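Local coordinates for protein (S)-imine reductase (Streptomyces sp. GF3546, PDB 4OQY) that reduces imines to amines with S selectivity, and probably takes its hydride from NADPH held by a Rossmann-type domain, at residues L187-A192 with Q249-S254; M18-L23 with V43-V48; P79-L84 with A108-K113; E263-G268 with S279-V284. All blocks are in the same frame, centred on the assembly; numbering follows the deposited sequence.

How the contacts relate
Contacts 2 and 3 belong to the Rossmann-type NADPH-binding domain, contacts 1 and 4 to the helical C-terminal domain; contacts 1 and 2 lie on opposite sides of the chain's centre, their own centres about 48 Å apart. Contacts 1 and 4 are buried, purely apolar across their segments and touch the second subunit; they involve helices 234-251 and 256-270, which follow each other in the chain. Contacts 2 and 3 are only partly buried, meet no other protein chain and combine aliphatic packing with polar links: an arginine on a helix carbonyl in contact 2, a water bridge and a covered histidine ring in contact 3. Contacts 1, 2 and 3 each include a Schellman helix end.

Contact 1: L187-A192 with Q249-S254; sequences LALGQA and QDAGVS
Val253 and Ala251 face Ala188, Leu189 and Ala192 where the last turns of helix 163-192 meet the Schellman motif that ends helix 234-251, within the helical C-terminal domain. Gly252, at positive phi (81°), turns the chain so that Ala251 before it and Val253 after it both direct CB at the long helix. Leu189 reaches across with one branch: CG stands anti to the backbone N (chi1 174°), and CD1 ends 3.5 Å from Ala251 CB. Ala192, one turn further on, has only its methyl to offer, and it lies 4.0 Å from Ala251 CB as well as against the carbonyl oxygen of that residue. Val253 works through CG1, anti to its own carbonyl carbon (chi1 -62°), which enters between Ala188 and Ala192; CG2 takes the crowded position between backbone N and carbonyl carbon. The second subunit closes in beside this junction, its Leu285 packing on Val253, while His248 of helix 234-251 touches both Leu189 and Val253. Small residues on the long helix let the two backbones come close, the CA atoms of Ala192 and Ala251 being 5.8 Å apart. Val253 CG1 rests 3.7 Å from Ala192 CB and 3.8 Å from Ala188 O.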
# COMPACT_ATOMS: atom_id res chain seq x y z
N LEU B 187 12.25 -1.17 3.73
CA LEU B 187 13.39 -2.08 3.82
C LEU B 187 14.68 -1.26 3.75
O LEU B 187 15.64 -1.53 4.46
CB LEU B 187 13.32 -3.15 2.73
CG LEU B 187 12.14 -4.13 2.78
CD1 LEU B 187 12.21 -5.10 1.60
CD2 LEU B 187 12.07 -4.92 4.09
N ALA B 188 14.68 -0.21 2.94
CA ALA B 188 15.78 0.74 2.89
C ALA B 188 15.97 1.41 4.25
O ALA B 188 17.08 1.44 4.77
CB ALA B 188 15.53 1.80 1.82
N LEU B 189 14.88 1.94 4.81
CA LEU B 189 14.92 2.57 6.14
C LEU B 189 15.45 1.58 7.19
O LEU B 189 16.28 1.94 8.01
CB LEU B 189 13.52 3.09 6.54
CG LEU B 189 13.39 3.64 7.97
CD1 LEU B 189 14.13 4.96 8.10
CD2 LEU B 189 11.93 3.79 8.38
N GLY B 190 14.97 0.35 7.15
CA GLY B 190 15.47 -0.67 8.07
C GLY B 190 16.99 -0.83 7.99
O GLY B 190 17.69 -0.79 9.00
N GLN B 191 17.49 -0.98 6.77
CA GLN B 191 18.93 -1.21 6.58
C GLN B 191 19.75 -0.04 7.06
O GLN B 191 20.78 -0.23 7.68
CB GLN B 191 19.26 -1.52 5.12
CG GLN B 191 18.88 -2.94 4.77
CD GLN B 191 19.02 -3.26 3.29
OE1 GLN B 191 19.43 -2.42 2.49
NE2 GLN B 191 18.67 -4.49 2.93
N ALA B 192 19.26 1.17 6.82
CA ALA B 192 19.95 2.36 7.28
C ALA B 192 19.97 2.46 8.81
O ALA B 192 20.71 3.27 9.35
CB ALA B 192 19.29 3.60 6.69
N GLN B 249 14.44 11.18 6.27
CA GLN B 249 15.50 12.21 6.14
C GLN B 249 16.65 11.91 7.09
O GLN B 249 17.79 11.80 6.67
CB GLN B 249 14.95 13.59 6.46
CG GLN B 249 13.94 14.08 5.44
CD GLN B 249 13.33 15.44 5.81
OE1 GLN B 249 13.15 15.76 6.99
NE2 GLN B 249 12.98 16.21 4.80
N ASP B 250 16.34 11.70 8.37
CA ASP B 250 17.35 11.36 9.38
C ASP B 250 18.15 10.10 9.03
O ASP B 250 19.34 10.01 9.32
CB ASP B 250 16.69 11.12 10.75
CG ASP B 250 16.10 12.37 11.37
OD1 ASP B 250 16.40 13.51 10.92
OD2 ASP B 250 15.31 12.21 12.32
N ALA B 251 17.50 9.14 8.38
CA ALA B 251 18.16 7.87 8.08
C ALA B 251 19.09 7.96 6.86
O ALA B 251 19.89 7.05 6.64
CB ALA B 251 17.13 6.78 7.87
N GLY B 252 19.00 9.04 6.09
CA GLY B 252 19.85 9.23 4.93
C GLY B 252 19.40 8.49 3.69
O GLY B 252 20.14 8.39 2.73
N VAL B 253 18.18 7.97 3.69
CA VAL B 253 17.66 7.24 2.54
C VAL B 253 16.93 8.19 1.61
O VAL B 253 16.81 9.38 1.89
CB VAL B 253 16.73 6.08 2.98
CG1 VAL B 253 17.50 5.07 3.81
CG2 VAL B 253 15.51 6.59 3.73
N SER B 254 16.47 7.68 0.47
CA SER B 254 15.71 8.50 -0.48
C SER B 254 14.50 9.09 0.22
O SER B 254 13.85 8.41 1.01
CB SER B 254 15.24 7.65 -1.67
OG SER B 254 14.33 8.35 -2.49

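Contact 2: M18-L23 with V43-V48; sequences MVNTFL and VARGAV
Arg45 reaches over to helix 13-24 and gives its NH1 to the backbone oxygen of Asn20, with NH1 3.2 Å from O and the bond bent to 139° at the hydrogen. The donor comes in from the flank of the carbonyl, 24° out of its plane. The chain of Arg45 bends at chi3 (59°), and its NH2 forms a salt bridge with Asp24 just beyond the segment; the two terminal nitrogens thus have different partners, the Asn20 carbonyl and the Asp24 carboxylate. The Asn20 amide stands at the guanidinium edge, the two planes nearly parallel. Leu23 supplies the cover on one face, its CB 3.9 Å from Arg45 NH2. This is the Rossmann fold: helix 13-24 crosses between strands 6-9 and 29-32, and the loop after helix 40-44 leads into edge strand 48-49. Apolar contacts line the deeper side. Leu23 CD1 lies 3.9 Å from Arg45 CB and 4.2 Å from Ala47 CB, while CD2 meets the backbone at Gly46 C, 4.1 Å away. An alanine at Leu23 would probably open a gap over the Gly46-Ala47 backbone and leave Ala47 CB with less cover. Val19 CG1 touches Ala47 CB at 4.1 Å, its side chain also close to that of Leu11, an NADPH-binding residue.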
# COMPACT_ATOMS: atom_id res chain seq x y z
N MET B 18 -3.16 -18.17 -21.17
CA MET B 18 -4.49 -18.07 -21.75
C MET B 18 -4.75 -19.23 -22.71
O MET B 18 -5.82 -19.84 -22.69
CB MET B 18 -4.66 -16.72 -22.48
CG MET B 18 -4.72 -15.55 -21.52
SD MET B 18 -4.75 -13.95 -22.36
CE MET B 18 -4.73 -12.92 -20.92
N VAL B 19 -3.77 -19.51 -23.57
CA VAL B 19 -3.91 -20.60 -24.53
C VAL B 19 -4.11 -21.91 -23.75
O VAL B 19 -5.03 -22.65 -24.04
CB VAL B 19 -2.72 -20.68 -25.52
CG1 VAL B 19 -2.85 -21.93 -26.38
CG2 VAL B 19 -2.65 -19.43 -26.40
N ASN B 20 -3.25 -22.16 -22.75
CA ASN B 20 -3.32 -23.42 -21.97
C ASN B 20 -4.67 -23.57 -21.32
O ASN B 20 -5.25 -24.65 -21.32
CB ASN B 20 -2.23 -23.47 -20.90
CG ASN B 20 -0.86 -23.84 -21.46
OD1 ASN B 20 0.13 -23.16 -21.23
ND2 ASN B 20 -0.81 -24.96 -22.18
N THR B 21 -5.16 -22.47 -20.78
CA THR B 21 -6.46 -22.46 -20.14
C THR B 21 -7.60 -22.73 -21.14
O THR B 21 -8.54 -23.50 -20.83
CB THR B 21 -6.67 -21.15 -19.38
OG1 THR B 21 -5.72 -21.09 -18.31
CG2 THR B 21 -8.08 -21.09 -18.82
N PHE B 22 -7.53 -22.11 -22.31
CA PHE B 22 -8.52 -22.37 -23.37
C PHE B 22 -8.51 -23.85 -23.79
O PHE B 22 -9.58 -24.48 -23.93
CB PHE B 22 -8.26 -21.47 -24.60
CG PHE B 22 -8.85 -20.07 -24.51
CD1 PHE B 22 -10.15 -19.87 -24.10
CD2 PHE B 22 -8.12 -18.97 -24.96
CE1 PHE B 22 -10.69 -18.61 -24.05
CE2 PHE B 22 -8.66 -17.70 -24.93
CZ PHE B 22 -9.95 -17.51 -24.47
N LEU B 23 -7.32 -24.40 -23.97
CA LEU B 23 -7.17 -25.79 -24.36
C LEU B 23 -7.64 -26.74 -23.26
O LEU B 23 -8.34 -27.70 -23.55
CB LEU B 23 -5.72 -26.11 -24.68
CG LEU B 23 -5.17 -25.45 -25.94
CD1 LEU B 23 -3.68 -25.72 -26.01
CD2 LEU B 23 -5.89 -25.99 -27.17
N VAL B 43 1.29 -26.06 -29.34
CA VAL B 43 0.89 -26.85 -30.52
C VAL B 43 0.81 -28.34 -30.17
O VAL B 43 -0.17 -29.02 -30.47
CB VAL B 43 1.85 -26.61 -31.71
CG1 VAL B 43 1.56 -27.58 -32.86
CG2 VAL B 43 1.72 -25.17 -32.21
N ALA B 44 1.83 -28.83 -29.49
CA ALA B 44 1.81 -30.22 -29.00
C ALA B 44 0.61 -30.54 -28.12
O ALA B 44 0.20 -31.70 -28.02
CB ALA B 44 3.10 -30.54 -28.26
N ARG B 45 0.06 -29.53 -27.44
CA ARG B 45 -1.14 -29.75 -26.64
C ARG B 45 -2.41 -29.61 -27.46
O ARG B 45 -3.48 -29.80 -26.91
CB ARG B 45 -1.22 -28.75 -25.49
CG ARG B 45 -0.35 -29.00 -24.29
CD ARG B 45 -0.94 -28.26 -23.09
NE ARG B 45 -2.31 -28.74 -22.82
CZ ARG B 45 -3.24 -28.08 -22.11
NH1 ARG B 45 -2.98 -26.90 -21.57
NH2 ARG B 45 -4.44 -28.61 -21.95
N GLY B 46 -2.32 -29.22 -28.74
CA GLY B 46 -3.50 -29.09 -29.61
C GLY B 46 -3.77 -27.71 -30.21
O GLY B 46 -4.69 -27.57 -31.04
N ALA B 47 -3.00 -26.69 -29.83
CA ALA B 47 -3.15 -25.36 -30.48
C ALA B 47 -2.69 -25.43 -31.93
O ALA B 47 -1.97 -26.33 -32.29
CB ALA B 47 -2.34 -24.31 -29.73
N VAL B 48 -3.09 -24.49 -32.78
CA VAL B 48 -2.67 -24.53 -34.17
C VAL B 48 -1.87 -23.25 -34.39
O VAL B 48 -2.36 -22.17 -34.09
CB VAL B 48 -3.90 -24.64 -35.10
CG1 VAL B 48 -3.50 -24.59 -36.57
CG2 VAL B 48 -4.68 -25.92 -34.79

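Contact 3: P79-L84 with A108-K113; sequences PVTGSL and AKHGAK
Thr81 sets CB over one face of the His110 imidazole, the two side chains crossing obliquely. That CB is 3.7 Å from the ring centroid and 17° off the ring normal, a CH-pi contact displaced toward the rim, where ND1 is nearest. The two branches of the threonine spread over different parts of the ring. CG2, anti to its own carbonyl carbon, covers the CD2 and NE2 side at 3.8 Å from either atom; OG1, between backbone N and carbonyl carbon (chi1 53°), is about as far from ND1 as from CE1. The opposite face of the imidazole carries Lys109 CG, so the ring is sandwiched between aliphatic groups, and Trp106 meets it edge-to-face. Leu84 packs beside it on Ala112, just before strand 113-119: its CB is 4.1 Å from Ala112 CB, and its O only 3.3 Å from the same methyl.

The pairing belongs to the Rossmann-type domain. The 3-10 turn after helix 70-77 leads to strand 88-91, and helix 97-109 ends in a Schellman motif, with Gly111 at positive phi (85°), before strand 113-119 runs parallel to 88-91: a beta-alpha-beta crossover, packed here at the helix exit. Backbone bonds from Lys113 to Lys87 and Ile89 continue the junction into the sheet.

One water bridges the segments as a double donor, its oxygen 2.8 Å from Thr81 O and 2.8 Å from His110 O. Both its protons are thus spent on backbone carbonyls: the polar link involves main chain alone, while the imidazole meets Thr81 through its face.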
# COMPACT_ATOMS: atom_id res chain seq x y z
N PRO B 79 -0.29 -3.43 -40.54
CA PRO B 79 -0.12 -3.99 -41.89
C PRO B 79 -1.20 -4.96 -42.38
O PRO B 79 -1.21 -5.31 -43.55
CB PRO B 79 1.21 -4.76 -41.78
CG PRO B 79 1.88 -4.29 -40.52
CD PRO B 79 0.78 -3.86 -39.61
N VAL B 80 -2.10 -5.40 -41.49
CA VAL B 80 -3.08 -6.40 -41.86
C VAL B 80 -4.50 -5.89 -41.63
O VAL B 80 -5.41 -6.67 -41.35
CB VAL B 80 -2.88 -7.72 -41.08
CG1 VAL B 80 -1.55 -8.34 -41.45
CG2 VAL B 80 -2.93 -7.50 -39.57
N THR B 81 -4.72 -4.60 -41.77
CA THR B 81 -6.05 -4.08 -41.48
C THR B 81 -7.11 -4.64 -42.42
O THR B 81 -8.27 -4.74 -42.03
CB THR B 81 -6.11 -2.54 -41.55
OG1 THR B 81 -5.60 -2.12 -42.81
CG2 THR B 81 -5.29 -1.89 -40.46
N GLY B 82 -6.73 -5.01 -43.64
CA GLY B 82 -7.67 -5.63 -44.56
C GLY B 82 -8.21 -6.95 -44.02
O GLY B 82 -9.26 -7.42 -44.44
N SER B 83 -7.51 -7.55 -43.07
CA SER B 83 -7.99 -8.79 -42.48
C SER B 83 -8.86 -8.57 -41.24
O SER B 83 -9.30 -9.55 -40.62
CB SER B 83 -6.82 -9.70 -42.14
OG SER B 83 -6.18 -10.18 -43.30
N LEU B 84 -9.13 -7.32 -40.85
CA LEU B 84 -9.83 -7.07 -39.58
C LEU B 84 -11.36 -7.06 -39.68
O LEU B 84 -12.05 -7.03 -38.65
CB LEU B 84 -9.37 -5.78 -38.91
CG LEU B 84 -7.90 -5.71 -38.51
CD1 LEU B 84 -7.56 -4.37 -37.87
CD2 LEU B 84 -7.54 -6.83 -37.56
N ALA B 108 -12.78 0.21 -35.55
CA ALA B 108 -14.08 0.42 -36.23
C ALA B 108 -13.92 0.98 -37.66
O ALA B 108 -14.66 0.61 -38.57
CB ALA B 108 -14.97 1.32 -35.39
N LYS B 109 -12.93 1.84 -37.85
CA LYS B 109 -12.53 2.27 -39.18
C LYS B 109 -12.25 1.08 -40.11
O LYS B 109 -12.55 1.14 -41.30
CB LYS B 109 -11.29 3.16 -39.03
CG LYS B 109 -10.67 3.69 -40.31
CD LYS B 109 -9.84 4.93 -39.97
CE LYS B 109 -8.93 5.38 -41.10
NZ LYS B 109 -7.54 4.81 -41.00
N HIS B 110 -11.71 -0.01 -39.56
CA HIS B 110 -11.36 -1.18 -40.36
C HIS B 110 -12.32 -2.35 -40.18
O HIS B 110 -12.01 -3.46 -40.56
CB HIS B 110 -9.93 -1.59 -40.06
CG HIS B 110 -8.95 -0.51 -40.35
ND1 HIS B 110 -8.66 -0.09 -41.63
CD2 HIS B 110 -8.23 0.27 -39.52
CE1 HIS B 110 -7.80 0.91 -41.57
NE2 HIS B 110 -7.53 1.15 -40.30
N GLY B 111 -13.50 -2.07 -39.64
CA GLY B 111 -14.60 -3.01 -39.64
C GLY B 111 -14.58 -4.02 -38.50
O GLY B 111 -15.23 -5.04 -38.62
N ALA B 112 -13.82 -3.74 -37.44
CA ALA B 112 -13.70 -4.63 -36.28
C ALA B 112 -14.28 -3.92 -35.06
O ALA B 112 -14.33 -2.69 -35.01
CB ALA B 112 -12.25 -5.00 -36.03
N LYS B 113 -14.72 -4.72 -34.10
CA LYS B 113 -15.18 -4.28 -32.78
C LYS B 113 -14.05 -4.46 -31.79
O LYS B 113 -13.23 -5.37 -31.93
CB LYS B 113 -16.33 -5.16 -32.31
CG LYS B 113 -17.47 -5.30 -33.30
CD LYS B 113 -18.20 -3.99 -33.43
CE LYS B 113 -19.40 -4.13 -34.32
NZ LYS B 113 -20.09 -2.81 -34.33
O HOH W 1 -10.85 -4.18 -43.00

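Contact 4: E263-G268 with S279-V284; sequences EIFKAG and SSLIEV
Leu281 pushes its forked end between Phe265 and Ile264 of helix 256-270, with one methyl for each. CD1 stands over a face of the Phe265 ring, 4.0 Å from the centroid and 22° off the normal, displaced toward the rim so that CZ, at 3.7 Å, is its nearest ring atom. CD2 turns to the helix itself and lies 4.1 Å from Ile264 CG2 and close to Ile264 O. The phenyl ring gets there although the CB of Phe265 points away from helix 281-285: chi1 (-82°) puts CG beside the backbone N, anti to the carbonyl carbon, and the ring ends with its face under Leu281 CD1, the two side chains crossing at about a right angle.

One turn on, Val284 is the second bump. Its CG1, anti to the backbone N (chi1 178°), bears on Ala267 CB at 3.8 Å and on Ile264 O, while CG2 drops onto bare backbone, 3.7 Å from Gly268 CA. The hollow exists because Gly268 has no side chain; a CB there would come within about 3.3 Å of Leu281 CD2. The CA atoms of Gly268 and Val284 are accordingly only 6.0 Å apart. The contact joins helix 256-270 to the short C-terminal helix 281-285 that follows it; Leu181 of the second subunit packs on Ile264, Phe265 and Leu281, placing it at the dimer interface.

An alanine at Leu281 would probably uncover that face of Phe265 and leave a gap beside Ile264 CG2. With apolar side chains, one CH-pi contact and methyls resting on backbone, the fit depends on shape and burial.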
# COMPACT_ATOMS: atom_id res chain seq x y z
N GLU B 263 3.76 16.38 0.79
CA GLU B 263 3.33 17.48 -0.09
C GLU B 263 1.82 17.48 -0.26
O GLU B 263 1.15 18.53 -0.26
CB GLU B 263 3.95 17.28 -1.46
CG GLU B 263 5.32 17.91 -1.58
CD GLU B 263 5.19 19.35 -1.99
OE1 GLU B 263 4.85 19.64 -3.16
OE2 GLU B 263 5.43 20.21 -1.12
N ILE B 264 1.28 16.27 -0.40
CA ILE B 264 -0.15 16.11 -0.52
C ILE B 264 -0.88 16.47 0.79
O ILE B 264 -1.82 17.25 0.76
CB ILE B 264 -0.50 14.70 -1.01
CG1 ILE B 264 -0.01 14.56 -2.47
CG2 ILE B 264 -1.99 14.44 -0.89
CD1 ILE B 264 0.25 13.11 -2.88
N PHE B 265 -0.46 15.91 1.92
CA PHE B 265 -0.99 16.36 3.21
C PHE B 265 -0.82 17.86 3.42
O PHE B 265 -1.73 18.53 3.87
CB PHE B 265 -0.34 15.61 4.36
CG PHE B 265 -0.98 14.27 4.59
CD1 PHE B 265 -0.66 13.19 3.79
CD2 PHE B 265 -1.95 14.11 5.57
CE1 PHE B 265 -1.26 11.93 4.00
CE2 PHE B 265 -2.54 12.86 5.78
CZ PHE B 265 -2.22 11.80 4.97
N LYS B 266 0.35 18.39 3.09
CA LYS B 266 0.54 19.86 3.18
C LYS B 266 -0.52 20.64 2.38
O LYS B 266 -1.08 21.63 2.87
CB LYS B 266 1.97 20.22 2.74
CG LYS B 266 2.28 21.70 2.72
CD LYS B 266 3.67 22.07 2.24
CE LYS B 266 3.90 21.63 0.81
NZ LYS B 266 4.37 22.75 -0.09
N ALA B 267 -0.82 20.21 1.16
CA ALA B 267 -1.78 20.96 0.36
C ALA B 267 -3.17 20.92 0.98
O ALA B 267 -3.90 21.88 0.92
CB ALA B 267 -1.81 20.44 -1.07
N GLY B 268 -3.53 19.79 1.58
CA GLY B 268 -4.81 19.71 2.28
C GLY B 268 -4.89 20.64 3.47
O GLY B 268 -5.89 21.35 3.65
N SER B 279 -10.63 11.72 3.97
CA SER B 279 -11.11 11.60 2.64
C SER B 279 -11.16 12.95 1.92
O SER B 279 -11.30 12.96 0.71
CB SER B 279 -12.50 10.99 2.64
OG SER B 279 -13.43 11.87 3.21
N SER B 280 -11.05 14.06 2.65
CA SER B 280 -10.95 15.39 2.02
C SER B 280 -9.74 15.44 1.06
O SER B 280 -9.67 16.29 0.15
CB SER B 280 -10.88 16.49 3.09
OG SER B 280 -9.65 16.48 3.78
N LEU B 281 -8.80 14.51 1.24
CA LEU B 281 -7.65 14.42 0.35
C LEU B 281 -8.03 14.08 -1.09
O LEU B 281 -7.29 14.42 -2.00
CB LEU B 281 -6.61 13.43 0.90
CG LEU B 281 -5.87 13.92 2.15
CD1 LEU B 281 -5.10 12.79 2.81
CD2 LEU B 281 -4.97 15.09 1.82
N ILE B 282 -9.18 13.44 -1.29
CA ILE B 282 -9.67 13.18 -2.65
C ILE B 282 -9.84 14.51 -3.39
O ILE B 282 -9.45 14.62 -4.55
CB ILE B 282 -11.00 12.40 -2.63
CG1 ILE B 282 -10.81 11.02 -1.97
CG2 ILE B 282 -11.51 12.20 -4.05
CD1 ILE B 282 -12.10 10.30 -1.63
N GLU B 283 -10.35 15.52 -2.69
CA GLU B 283 -10.49 16.89 -3.26
C GLU B 283 -9.17 17.51 -3.65
O GLU B 283 -9.05 18.16 -4.68
CB GLU B 283 -11.15 17.87 -2.28
CG GLU B 283 -12.47 17.45 -1.69
CD GLU B 283 -13.44 17.01 -2.76
OE1 GLU B 283 -13.66 17.78 -3.72
OE2 GLU B 283 -13.98 15.88 -2.63
N VAL B 284 -8.18 17.34 -2.79
CA VAL B 284 -6.85 17.82 -3.07
C VAL B 284 -6.28 17.16 -4.33
O VAL B 284 -5.61 17.79 -5.12
CB VAL B 284 -5.91 17.53 -1.90
CG1 VAL B 284 -4.50 18.01 -2.20
CG2 VAL B 284 -6.46 18.15 -0.62